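Secreted hemophore CSA2 (Candida albicans, PDB 4Y7S) binds heme outside the cell and helps the fungus use iron from human hemoglobin during hyphal growth, exchanging heme with related CFEM proteins. Local coordinates at residues A[22-27]-A[77-81]; A[33-38]-A[57-61]; A[48-53]-A[85-91]; A[74-78]-A[105-109]. The contacts are given in a common frame with arbitrary orientation. Residues are numbered along the deposited sequence.

In the fold
Helix 72-87 runs through three contacts: its F77-A81 part meets the loop 22-27 in interaction 1, its C-terminal end meets helix 48-53 in interaction 3, and its V74-R78 part meets helix 99-110 in interaction 4. Interaction 2, on helix 55-68, is joined to interactions 1 and 4 by F77, whose CE1 lies 3.7 Å from V34 CG1, and to interaction 3 by T58 CG2, 3.3 Å from L51 O. Interactions 2 and 3 are buried, 1 and 4 only partly so. Their chemistry differs with place: interactions 1 and 2 are mainly apolar, interaction 3 adds a disulfide and a wall of the heme pocket, and interaction 4, about 19 Å from it between centres, carries a salt bridge.

Interaction 1. Residues A[22-27]-A[77-81]; sequences IYDQIP and FRKLA
Residues 22-27 form a turn leading out of helix 19-22, with Q25 N and I26 N both bonded to I22 O (2.9 and 3.0 Å), and lie against one side of helix 72-87. CA-CA register pairs I26 with F77 (5.5 Å) and I22 with L80 (6.5 Å). F77 (chi1 t) presents its ring obliquely to two isoleucines, both with chi1 p and chi2 t: F77 CD1 is 3.6 Å from I26 CG2, and F77 CE1 is 4.1 Å from I22 CD1. P27 CD lies 4.1 Å from F77 N. One turn later, L80 (m, t) points into the concave side of the loop, its CD1 3.6 Å from Q25 O and 3.7 Å from I26 CA, while L80 O is 3.6 Å from I22 CG2. A81 adds a looser contact, its CA 4.4 Å from I22 CD1. This is loop-on-helix packing within the helical-basket CFEM fold, away from the heme. With van der Waals contacts alone, the fit depends on shape and burial of aliphatic and aromatic surface.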
loop_
_atom_site.group_PDB
_atom_site.type_symbol
_atom_site.label_atom_id
_atom_site.label_comp_id
_atom_site.label_asym_id
_atom_site.label_seq_id
_atom_site.Cartn_x
_atom_site.Cartn_y
_atom_site.Cartn_z
ATOM N N ILE A 22 2.684 -16.245 16.081
ATOM C CA ILE A 22 3.866 -15.800 16.825
ATOM C C ILE A 22 3.587 -15.166 18.192
ATOM O O ILE A 22 4.526 -14.771 18.897
ATOM C CB ILE A 22 4.672 -14.790 15.951
ATOM C CG1 ILE A 22 3.842 -13.555 15.643
ATOM C CG2 ILE A 22 5.100 -15.437 14.632
ATOM C CD1 ILE A 22 4.608 -12.465 14.831
ATOM N N TYR A 23 2.316 -15.089 18.575
ATOM C CA TYR A 23 1.923 -14.293 19.724
ATOM C C TYR A 23 2.638 -14.746 20.983
ATOM O O TYR A 23 3.066 -13.918 21.791
ATOM C CB TYR A 23 0.401 -14.347 19.946
ATOM C CG TYR A 23 -0.060 -13.349 20.991
ATOM C CD1 TYR A 23 -0.161 -12.002 20.682
ATOM C CD2 TYR A 23 -0.374 -13.753 22.288
ATOM C CE1 TYR A 23 -0.570 -11.079 21.626
ATOM C CE2 TYR A 23 -0.787 -12.839 23.243
ATOM C CZ TYR A 23 -0.884 -11.502 22.904
ATOM O OH TYR A 23 -1.287 -10.580 23.842
ATOM N N ASP A 24 2.760 -16.035 21.177
ATOM C CA ASP A 24 3.398 -16.575 22.354
ATOM C C ASP A 24 4.919 -16.515 22.343
ATOM O O ASP A 24 5.516 -16.717 23.329
ATOM C CB ASP A 24 2.960 -17.999 22.569
ATOM C CG ASP A 24 1.536 -18.098 22.941
ATOM O OD1 ASP A 24 0.997 -17.178 23.549
ATOM O OD2 ASP A 24 0.953 -19.099 22.616
ATOM N N GLN A 25 5.516 -16.255 21.207
ATOM C CA GLN A 25 6.953 -16.239 21.100
ATOM C C GLN A 25 7.565 -14.865 21.026
ATOM O O GLN A 25 8.686 -14.700 21.344
ATOM C CB GLN A 25 7.414 -17.054 19.918
ATOM C CG GLN A 25 7.022 -18.518 19.920
ATOM C CD GLN A 25 7.223 -19.151 18.570
ATOM O OE1 GLN A 25 6.308 -19.180 17.739
ATOM N NE2 GLN A 25 8.433 -19.614 18.316
ATOM N N ILE A 26 6.811 -13.882 20.599
ATOM C CA ILE A 26 7.364 -12.539 20.417
ATOM C C ILE A 26 7.673 -11.866 21.756
ATOM O O ILE A 26 7.067 -12.191 22.781
ATOM C CB ILE A 26 6.403 -11.615 19.611
ATOM C CG1 ILE A 26 5.001 -11.642 20.206
ATOM C CG2 ILE A 26 6.378 -12.023 18.151
ATOM C CD1 ILE A 26 4.025 -10.668 19.525
ATOM N N PRO A 27 8.608 -10.907 21.749
ATOM C CA PRO A 27 8.835 -10.178 22.993
ATOM C C PRO A 27 7.551 -9.504 23.420
ATOM O O PRO A 27 6.685 -9.204 22.578
ATOM C CB PRO A 27 9.949 -9.186 22.634
ATOM C CG PRO A 27 10.041 -9.176 21.182
ATOM C CD PRO A 27 9.524 -10.479 20.681
ATOM N N PHE A 77 11.607 -10.003 17.145
ATOM C CA PHE A 77 10.296 -9.855 16.551
ATOM C C PHE A 77 10.378 -10.026 15.025
ATOM O O PHE A 77 9.573 -10.748 14.439
ATOM C CB PHE A 77 9.640 -8.515 16.859
ATOM C CG PHE A 77 8.362 -8.354 16.114
ATOM C CD1 PHE A 77 7.189 -8.897 16.634
ATOM C CD2 PHE A 77 8.342 -7.777 14.849
ATOM C CE1 PHE A 77 5.999 -8.822 15.928
ATOM C CE2 PHE A 77 7.152 -7.695 14.130
ATOM C CZ PHE A 77 5.983 -8.219 14.672
ATOM N N ARG A 78 11.351 -9.385 14.384
ATOM C CA ARG A 78 11.432 -9.455 12.935
ATOM C C ARG A 78 11.739 -10.886 12.460
ATOM O O ARG A 78 11.206 -11.321 11.442
ATOM C CB ARG A 78 12.494 -8.513 12.372
ATOM C CG ARG A 78 12.173 -7.051 12.506
ATOM C CD ARG A 78 13.188 -6.175 11.734
ATOM N NE ARG A 78 12.860 -6.015 10.309
ATOM C CZ ARG A 78 13.451 -5.134 9.496
ATOM N NH1 ARG A 78 14.411 -4.342 9.952
ATOM N NH2 ARG A 78 13.094 -5.056 8.223
ATOM N N LYS A 79 12.590 -11.607 13.192
ATOM C CA LYS A 79 12.897 -12.991 12.857
ATOM C C LYS A 79 11.652 -13.849 12.915
ATOM O O LYS A 79 11.450 -14.698 12.063
ATOM C CB LYS A 79 13.942 -13.555 13.807
ATOM C CG LYS A 79 15.322 -13.033 13.509
ATOM C CD LYS A 79 16.420 -13.706 14.367
ATOM C CE LYS A 79 17.799 -13.163 13.976
ATOM N NZ LYS A 79 18.836 -13.499 14.976
ATOM N N LEU A 80 10.820 -13.635 13.922
ATOM C CA LEU A 80 9.584 -14.404 14.033
ATOM C C LEU A 80 8.571 -14.042 12.942
ATOM O O LEU A 80 7.909 -14.930 12.384
ATOM C CB LEU A 80 8.958 -14.206 15.403
ATOM C CG LEU A 80 9.672 -14.969 16.502
ATOM C CD1 LEU A 80 9.355 -14.332 17.812
ATOM C CD2 LEU A 80 9.273 -16.438 16.494
ATOM N N ALA A 81 8.441 -12.747 12.640
ATOM C CA ALA A 81 7.545 -12.310 11.580
ATOM C C ALA A 81 7.953 -12.916 10.243
ATOM O O ALA A 81 7.130 -13.475 9.499
ATOM C CB ALA A 81 7.526 -10.790 11.487
#

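Interaction 2. Residues A[33-38]-A[57-61]; sequences CVKQST and FTGAV
Q36 lays its side chain (chi1 t, chi2 p) over A60, CD to CB 3.4 Å, where the irregular segment 33-38 crosses one face of helix 55-68 in the CFEM helical basket. CA-CA register runs from C33-V61 (5.2 Å) to T38-F57 (7.0 Å), so the two segments run in opposite senses. Q36 (-50/136) and S37 (-62/141) are extended, which carries the chain along to F57. V61 (chi1 t) fits beneath the bend, its CG2 3.5 Å from C33 O and 3.9 Å from Q36 CB, and its CG1 4.2 Å from V34 CG1. C33 itself is tied to C64 of helix 55-68 by one of the four signature disulfides. A60 also packs against D24 of the second subunit. At the other end the F57 ring (chi1 t) takes T38 CG2 obliquely at 3.7 Å from CE1, and two carbonyls approach its edge near the ring plane: S37 O at 3.6 Å from CD1 and Q36 O at 3.4 Å from CE1.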
loop_
_atom_site.group_PDB
_atom_site.type_symbol
_atom_site.label_atom_id
_atom_site.label_comp_id
_atom_site.label_asym_id
_atom_site.label_seq_id
_atom_site.Cartn_x
_atom_site.Cartn_y
_atom_site.Cartn_z
ATOM N N CYS A 33 1.164 -4.810 19.418
ATOM C CA CYS A 33 1.375 -4.378 18.056
ATOM C C CYS A 33 0.713 -5.315 17.034
ATOM O O CYS A 33 0.244 -4.845 15.999
ATOM C CB CYS A 33 2.871 -4.253 17.788
ATOM S SG CYS A 33 3.649 -3.034 18.831
ATOM N N VAL A 34 0.659 -6.617 17.319
ATOM C CA VAL A 34 0.126 -7.578 16.353
ATOM C C VAL A 34 -1.397 -7.723 16.418
ATOM O O VAL A 34 -1.986 -8.433 15.606
ATOM C CB VAL A 34 0.789 -8.972 16.505
ATOM C CG1 VAL A 34 2.312 -8.853 16.319
ATOM C CG2 VAL A 34 0.462 -9.626 17.836
ATOM N N LYS A 35 -2.021 -7.036 17.373
ATOM C CA LYS A 35 -3.476 -7.030 17.524
ATOM C C LYS A 35 -4.129 -5.976 16.623
ATOM O O LYS A 35 -5.312 -5.662 16.761
ATOM C CB LYS A 35 -3.849 -6.784 18.988
ATOM C CG LYS A 35 -3.392 -7.885 19.932
ATOM C CD LYS A 35 -3.799 -7.583 21.370
ATOM C CE LYS A 35 -3.475 -8.722 22.307
ATOM N NZ LYS A 35 -3.908 -8.423 23.699
ATOM N N GLN A 36 -3.336 -5.427 15.709
ATOM C CA GLN A 36 -3.795 -4.478 14.707
ATOM C C GLN A 36 -5.044 -5.001 13.981
ATOM O O GLN A 36 -5.107 -6.172 13.601
ATOM C CB GLN A 36 -2.646 -4.220 13.727
ATOM C CG GLN A 36 -2.920 -3.251 12.607
ATOM C CD GLN A 36 -2.950 -1.833 13.113
ATOM O OE1 GLN A 36 -2.264 -1.507 14.093
ATOM N NE2 GLN A 36 -3.708 -0.959 12.427
ATOM N N SER A 37 -6.035 -4.139 13.786
ATOM C CA SER A 37 -7.243 -4.528 13.064
ATOM C C SER A 37 -6.949 -4.923 11.623
ATOM O O SER A 37 -6.143 -4.293 10.961
ATOM C CB SER A 37 -8.257 -3.391 13.073
ATOM O OG SER A 37 -9.340 -3.720 12.228
ATOM N N THR A 38 -7.622 -5.957 11.134
ATOM C CA THR A 38 -7.451 -6.399 9.747
ATOM C C THR A 38 -8.526 -5.842 8.812
ATOM O O THR A 38 -8.554 -6.153 7.619
ATOM C CB THR A 38 -7.472 -7.934 9.662
ATOM O OG1 THR A 38 -8.721 -8.418 10.159
ATOM C CG2 THR A 38 -6.371 -8.521 10.493
ATOM N N PHE A 57 -1.199 -2.888 6.683
ATOM C CA PHE A 57 -1.233 -3.710 7.890
ATOM C C PHE A 57 0.173 -3.934 8.480
ATOM O O PHE A 57 0.415 -3.649 9.657
ATOM C CB PHE A 57 -1.898 -5.061 7.597
ATOM C CG PHE A 57 -2.016 -5.939 8.805
ATOM C CD1 PHE A 57 -3.086 -5.785 9.695
ATOM C CD2 PHE A 57 -1.059 -6.893 9.077
ATOM C CE1 PHE A 57 -3.197 -6.592 10.828
ATOM C CE2 PHE A 57 -1.162 -7.702 10.220
ATOM C CZ PHE A 57 -2.233 -7.546 11.090
ATOM N N THR A 58 1.109 -4.435 7.675
ATOM C CA THR A 58 2.441 -4.735 8.196
ATOM C C THR A 58 3.139 -3.465 8.672
ATOM O O THR A 58 3.931 -3.505 9.600
ATOM C CB THR A 58 3.338 -5.416 7.155
ATOM O OG1 THR A 58 3.619 -4.500 6.101
ATOM C CG2 THR A 58 2.683 -6.686 6.604
ATOM N N GLY A 59 2.880 -2.352 7.999
ATOM C CA GLY A 59 3.514 -1.085 8.346
ATOM C C GLY A 59 3.017 -0.580 9.692
ATOM O O GLY A 59 3.770 -0.013 10.485
ATOM N N ALA A 60 1.731 -0.788 9.951
ATOM C CA ALA A 60 1.170 -0.394 11.233
ATOM C C ALA A 60 1.791 -1.237 12.339
ATOM O O ALA A 60 2.180 -0.707 13.381
ATOM C CB ALA A 60 -0.358 -0.547 11.236
ATOM N N VAL A 61 1.880 -2.544 12.104
ATOM C CA VAL A 61 2.473 -3.453 13.066
ATOM C C VAL A 61 3.934 -3.052 13.276
ATOM O O VAL A 61 4.398 -2.922 14.404
ATOM C CB VAL A 61 2.364 -4.930 12.601
ATOM C CG1 VAL A 61 3.206 -5.821 13.493
ATOM C CG2 VAL A 61 0.908 -5.388 12.615
#

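Interaction 3. Residues A[48-53]-A[85-91]; sequences TGCLCV and CAAAGVW. With HEB (heme b/c), chain D.
A disulfide joins the two segments: C52 SG and C85 SG are 2.0 Å apart with chi3 -81°, both cysteines having chi1 m. It is one of the four signature bonds of the CFEM helical basket, here linking helix 48-53 to the end of helix 72-87. CA-CA register pairs C52 with C85 (5.8 Å) and G49 with A88 (5.5 Å). Helix 72-87 finishes in a Schellman motif, G89 N to A86 O 3.0 Å and V90 N to C85 O 3.2 Å. G89 has phi/psi 105/9, angles that call for glycine, and beyond it V90 and W91 are extended. A88 CB sits 3.9 Å from T48 CG2 and 4.0 Å from G49 N. V90 (chi1 t) wedges between G49 and V53, with CG2 3.9 Å from G49 CA and CG1 3.6 Å from V53 CG1; V53 CG1 also meets W91 CZ2 at 4.1 Å. Both segments line the heme pocket: W91 CZ3 lies 3.3 Å from HEB CBB, A88 O 3.4 Å from HEB CMB, and C50 SG, itself in the disulfide with C43, 3.4 Å from HEB C2C. A CB on G49 would come 2.2 Å from HEB CMB, so glycine makes room for the porphyrin. D47, the axial iron ligand, accepts a hydrogen bond from C50 N through OD1. A covalent cross-link and apolar packing thus together fix a heme wall beside the iron-binding residue.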
loop_
_atom_site.group_PDB
_atom_site.type_symbol
_atom_site.label_atom_id
_atom_site.label_comp_id
_atom_site.label_asym_id
_atom_site.label_seq_id
_atom_site.Cartn_x
_atom_site.Cartn_y
_atom_site.Cartn_z
ATOM N N THR A 48 -2.780 -15.686 7.046
ATOM C CA THR A 48 -1.423 -15.324 7.391
ATOM C C THR A 48 -0.682 -14.681 6.222
ATOM O O THR A 48 -0.162 -13.586 6.338
ATOM C CB THR A 48 -0.659 -16.568 7.866
ATOM O OG1 THR A 48 -1.407 -17.204 8.908
ATOM C CG2 THR A 48 0.728 -16.205 8.374
ATOM N N GLY A 49 -0.628 -15.384 5.104
ATOM C CA GLY A 49 0.070 -14.896 3.926
ATOM C C GLY A 49 -0.395 -13.529 3.476
ATOM O O GLY A 49 0.421 -12.658 3.193
ATOM N N CYS A 50 -1.709 -13.324 3.418
ATOM C CA CYS A 50 -2.220 -12.015 3.034
ATOM C C CYS A 50 -1.785 -10.923 4.037
ATOM O O CYS A 50 -1.333 -9.852 3.642
ATOM C CB CYS A 50 -3.741 -12.059 2.922
ATOM S SG CYS A 50 -4.480 -10.544 2.303
ATOM N N LEU A 51 -1.850 -11.215 5.327
ATOM C CA LEU A 51 -1.500 -10.225 6.346
ATOM C C LEU A 51 0.014 -9.981 6.430
ATOM O O LEU A 51 0.466 -9.033 7.083
ATOM C CB LEU A 51 -2.044 -10.667 7.704
ATOM C CG LEU A 51 -3.563 -10.692 7.774
ATOM C CD1 LEU A 51 -4.041 -11.315 9.069
ATOM C CD2 LEU A 51 -4.142 -9.319 7.602
ATOM N N CYS A 52 0.788 -10.838 5.771
ATOM C CA CYS A 52 2.232 -10.644 5.625
ATOM C C CYS A 52 2.609 -9.701 4.478
ATOM O O CYS A 52 3.748 -9.218 4.420
ATOM C CB CYS A 52 2.921 -11.990 5.388
ATOM S SG CYS A 52 2.954 -13.074 6.837
ATOM N N VAL A 53 1.676 -9.435 3.568
ATOM C CA VAL A 53 2.030 -8.683 2.381
ATOM C C VAL A 53 1.249 -7.382 2.186
ATOM O O VAL A 53 1.532 -6.663 1.246
ATOM C CB VAL A 53 1.887 -9.551 1.080
ATOM C CG1 VAL A 53 2.660 -10.841 1.236
ATOM C CG2 VAL A 53 0.422 -9.838 0.711
ATOM N N CYS A 85 5.784 -15.755 8.040
ATOM C CA CYS A 85 5.383 -15.390 6.696
ATOM C C CYS A 85 6.037 -16.315 5.670
ATOM O O CYS A 85 5.405 -16.723 4.704
ATOM C CB CYS A 85 5.730 -13.926 6.431
ATOM S SG CYS A 85 4.847 -12.813 7.528
ATOM N N ALA A 86 7.304 -16.663 5.892
ATOM C CA ALA A 86 7.988 -17.598 5.018
ATOM C C ALA A 86 7.296 -18.978 5.044
ATOM O O ALA A 86 7.089 -19.619 3.999
ATOM C CB ALA A 86 9.460 -17.719 5.422
ATOM N N ALA A 87 6.928 -19.445 6.226
ATOM C CA ALA A 87 6.272 -20.752 6.313
ATOM C C ALA A 87 4.894 -20.723 5.649
ATOM O O ALA A 87 4.382 -21.760 5.204
ATOM C CB ALA A 87 6.151 -21.195 7.758
ATOM N N ALA A 88 4.288 -19.541 5.579
ATOM C CA ALA A 88 2.975 -19.412 4.945
ATOM C C ALA A 88 3.077 -19.444 3.424
ATOM O O ALA A 88 2.051 -19.546 2.743
ATOM C CB ALA A 88 2.297 -18.142 5.379
ATOM N N GLY A 89 4.298 -19.318 2.902
ATOM C CA GLY A 89 4.562 -19.420 1.470
ATOM C C GLY A 89 4.835 -18.088 0.787
ATOM O O GLY A 89 4.941 -18.023 -0.425
ATOM N N VAL A 90 4.983 -17.029 1.568
ATOM C CA VAL A 90 5.246 -15.720 1.006
ATOM C C VAL A 90 6.655 -15.679 0.438
ATOM O O VAL A 90 7.561 -16.337 0.949
ATOM C CB VAL A 90 5.088 -14.603 2.059
ATOM C CG1 VAL A 90 5.277 -13.256 1.423
ATOM C CG2 VAL A 90 3.729 -14.664 2.707
ATOM N N TRP A 91 6.828 -14.887 -0.616
ATOM C CA TRP A 91 8.130 -14.668 -1.243
ATOM C C TRP A 91 9.026 -13.738 -0.432
ATOM O O TRP A 91 8.550 -12.931 0.370
ATOM C CB TRP A 91 7.936 -14.088 -2.649
ATOM C CG TRP A 91 7.089 -12.833 -2.627
ATOM C CD1 TRP A 91 7.525 -11.539 -2.526
ATOM C CD2 TRP A 91 5.657 -12.770 -2.679
ATOM N NE1 TRP A 91 6.451 -10.678 -2.520
ATOM C CE2 TRP A 91 5.294 -11.409 -2.617
ATOM C CE3 TRP A 91 4.645 -13.737 -2.779
ATOM C CZ2 TRP A 91 3.962 -10.988 -2.649
ATOM C CZ3 TRP A 91 3.322 -13.317 -2.817
ATOM C CH2 TRP A 91 2.995 -11.954 -2.747
HETATM FE FE HEB D . -5.019 -15.386 0.656
HETATM C CHA HEB D . -7.525 -17.736 0.793
HETATM C CHB HEB D . -2.707 -17.887 1.223
HETATM C CHC HEB D . -2.452 -13.301 -0.330
HETATM C CHD HEB D . -7.207 -13.023 -0.463
HETATM N NA HEB D . -5.098 -17.459 0.931
HETATM C C1A HEB D . -6.248 -18.203 1.007
HETATM C C2A HEB D . -5.884 -19.562 1.325
HETATM C C3A HEB D . -4.552 -19.609 1.442
HETATM C C4A HEB D . -4.030 -18.280 1.194
HETATM C CMA HEB D . -3.666 -20.834 1.776
HETATM C CAA HEB D . -6.888 -20.734 1.486
HETATM C CBA HEB D . -6.823 -21.606 0.233
HETATM C CGA HEB D . -7.684 -22.839 0.385
HETATM O O1A HEB D . -7.348 -23.891 -0.218
HETATM O O2A HEB D . -8.707 -22.780 1.099
HETATM N NB HEB D . -3.034 -15.584 0.434
HETATM C C1B HEB D . -2.241 -16.654 0.811
HETATM C C2B HEB D . -0.849 -16.255 0.702
HETATM C C3B HEB D . -0.824 -14.989 0.281
HETATM C C4B HEB D . -2.165 -14.558 0.111
HETATM C CMB HEB D . 0.369 -17.134 1.037
HETATM C CAB HEB D . 0.353 -14.043 -0.019
HETATM C CBB HEB D . 1.575 -14.489 -0.272
HETATM N NC HEB D . -4.839 -13.541 -0.269
HETATM C C1C HEB D . -3.702 -12.815 -0.490
HETATM C C2C HEB D . -4.035 -11.464 -0.909
HETATM C C3C HEB D . -5.368 -11.399 -0.926
HETATM C C4C HEB D . -5.885 -12.698 -0.535
HETATM C CMC HEB D . -2.972 -10.376 -1.223
HETATM C CAC HEB D . -6.300 -10.232 -1.296
HETATM C CBC HEB D . -5.834 -9.129 -1.873
HETATM N ND HEB D . -7.031 -15.394 0.187
HETATM C C1D HEB D . -7.738 -14.257 -0.172
HETATM C C2D HEB D . -9.148 -14.550 -0.154
HETATM C C3D HEB D . -9.244 -16.024 0.225
HETATM C C4D HEB D . -7.887 -16.460 0.425
HETATM C CMD HEB D . -10.298 -13.578 -0.479
HETATM C CAD HEB D . -10.524 -16.855 0.423
HETATM C CBD HEB D . -10.990 -17.540 -0.850
HETATM C CGD HEB D . -12.398 -18.038 -0.617
HETATM O O1D HEB D . -12.911 -17.941 0.540
HETATM O O2D HEB D . -13.013 -18.530 -1.604
#

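Interaction 4. Residues A[74-78]-A[105-109]; sequences VTNFR and LDAAA
Two helices of the CFEM helical-basket fold pack together here, V74-R78 of helix 72-87 and L105-A109 of helix 99-110, their short-segment axes 9.7 Å apart at closest approach and 134° between N-to-C directions, an oblique antiparallel arrangement. The closest CA pair is V74-A109, 5.3 Å. Each segment keeps an i to i+4 bond: R78 N to V74 O and A109 N to L105 O, both 2.9 Å. A108 also bonds by its backbone to G71, and A107 O to T110 OG1. V74 (chi1 t) makes most of the apolar contacts: CG1 lies 3.5 Å from L105 O and 3.8 Å from L105 CD2, CG2 3.7 Å from A108 CB, and CB 3.9 Å from A109 CB. The polar link comes from R78 (chi1 m, chi2 t, chi3 p), which reaches across so that NH1 forms a salt bridge with D106 OD1 at 2.8 Å; as a hydrogen bond it is weak, its N-H...O angle being 124°. D106 OD1 lies at the guanidinium edge, near its plane, while L105 CD1 rests over one face. The other terminal nitrogen, NH2, is hydrogen-bonded to S102 OG, so R78 engages two residues of helix 99-110. The chemistry thus divides into an apolar interior around V74 and L105 and a charged border, where the arginine meets carboxylate and hydroxyl partners while its flat face lies against leucine.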
loop_
_atom_site.group_PDB
_atom_site.type_symbol
_atom_site.label_atom_id
_atom_site.label_comp_id
_atom_site.label_asym_id
_atom_site.label_seq_id
_atom_site.Cartn_x
_atom_site.Cartn_y
_atom_site.Cartn_z
ATOM N N VAL A 74 13.515 -6.009 18.998
ATOM C CA VAL A 74 13.137 -5.687 17.617
ATOM C C VAL A 74 13.612 -6.801 16.670
ATOM O O VAL A 74 12.843 -7.336 15.863
ATOM C CB VAL A 74 13.720 -4.344 17.146
ATOM C CG1 VAL A 74 13.276 -4.072 15.711
ATOM C CG2 VAL A 74 13.262 -3.203 18.065
ATOM N N THR A 75 14.885 -7.163 16.807
ATOM C CA THR A 75 15.496 -8.194 15.981
ATOM C C THR A 75 14.752 -9.541 16.078
ATOM O O THR A 75 14.468 -10.183 15.064
ATOM C CB THR A 75 16.953 -8.358 16.383
ATOM O OG1 THR A 75 17.613 -7.092 16.225
ATOM C CG2 THR A 75 17.647 -9.394 15.526
ATOM N N ASN A 76 14.431 -9.956 17.297
ATOM C CA ASN A 76 13.698 -11.195 17.513
ATOM C C ASN A 76 12.273 -11.132 16.967
ATOM O O ASN A 76 11.777 -12.096 16.379
ATOM C CB ASN A 76 13.704 -11.537 19.005
ATOM C CG ASN A 76 15.022 -12.106 19.454
ATOM O OD1 ASN A 76 15.714 -12.741 18.669
ATOM N ND2 ASN A 76 15.413 -11.831 20.704
ATOM N N PHE A 77 11.607 -10.003 17.145
ATOM C CA PHE A 77 10.296 -9.855 16.551
ATOM C C PHE A 77 10.378 -10.026 15.025
ATOM O O PHE A 77 9.573 -10.748 14.439
ATOM C CB PHE A 77 9.640 -8.515 16.859
ATOM C CG PHE A 77 8.362 -8.354 16.114
ATOM C CD1 PHE A 77 7.189 -8.897 16.634
ATOM C CD2 PHE A 77 8.342 -7.777 14.849
ATOM C CE1 PHE A 77 5.999 -8.822 15.928
ATOM C CE2 PHE A 77 7.152 -7.695 14.130
ATOM C CZ PHE A 77 5.983 -8.219 14.672
ATOM N N ARG A 78 11.351 -9.385 14.384
ATOM C CA ARG A 78 11.432 -9.455 12.935
ATOM C C ARG A 78 11.739 -10.886 12.460
ATOM O O ARG A 78 11.206 -11.321 11.442
ATOM C CB ARG A 78 12.494 -8.513 12.372
ATOM C CG ARG A 78 12.173 -7.051 12.506
ATOM C CD ARG A 78 13.188 -6.175 11.734
ATOM N NE ARG A 78 12.860 -6.015 10.309
ATOM C CZ ARG A 78 13.451 -5.134 9.496
ATOM N NH1 ARG A 78 14.411 -4.342 9.952
ATOM N NH2 ARG A 78 13.094 -5.056 8.223
ATOM N N LEU A 105 12.669 0.330 12.079
ATOM C CA LEU A 105 12.960 -0.866 12.864
ATOM C C LEU A 105 14.450 -1.041 13.047
ATOM O O LEU A 105 14.908 -1.370 14.142
ATOM C CB LEU A 105 12.374 -2.107 12.207
ATOM C CG LEU A 105 10.850 -2.226 12.293
ATOM C CD1 LEU A 105 10.348 -3.293 11.334
ATOM C CD2 LEU A 105 10.401 -2.491 13.748
ATOM N N ASP A 106 15.204 -0.816 11.969
ATOM C CA ASP A 106 16.663 -0.862 12.026
ATOM C C ASP A 106 17.169 0.036 13.155
ATOM O O ASP A 106 18.053 -0.345 13.946
ATOM C CB ASP A 106 17.303 -0.417 10.698
ATOM C CG ASP A 106 17.091 -1.418 9.565
ATOM O OD1 ASP A 106 16.618 -2.543 9.833
ATOM O OD2 ASP A 106 17.428 -1.084 8.404
ATOM N N ALA A 107 16.629 1.250 13.203
ATOM C CA ALA A 107 17.048 2.223 14.215
ATOM C C ALA A 107 16.705 1.740 15.631
ATOM O O ALA A 107 17.515 1.865 16.560
ATOM C CB ALA A 107 16.405 3.583 13.940
ATOM N N ALA A 108 15.494 1.228 15.803
ATOM C CA ALA A 108 15.055 0.739 17.108
ATOM C C ALA A 108 15.926 -0.417 17.591
ATOM O O ALA A 108 16.248 -0.510 18.787
ATOM C CB ALA A 108 13.600 0.301 17.047
ATOM N N ALA A 109 16.398 -1.234 16.650
ATOM C CA ALA A 109 17.220 -2.394 16.992
ATOM C C ALA A 109 18.633 -2.015 17.424
ATOM O O ALA A 109 19.271 -2.765 18.156
ATOM C CB ALA A 109 17.296 -3.340 15.814
#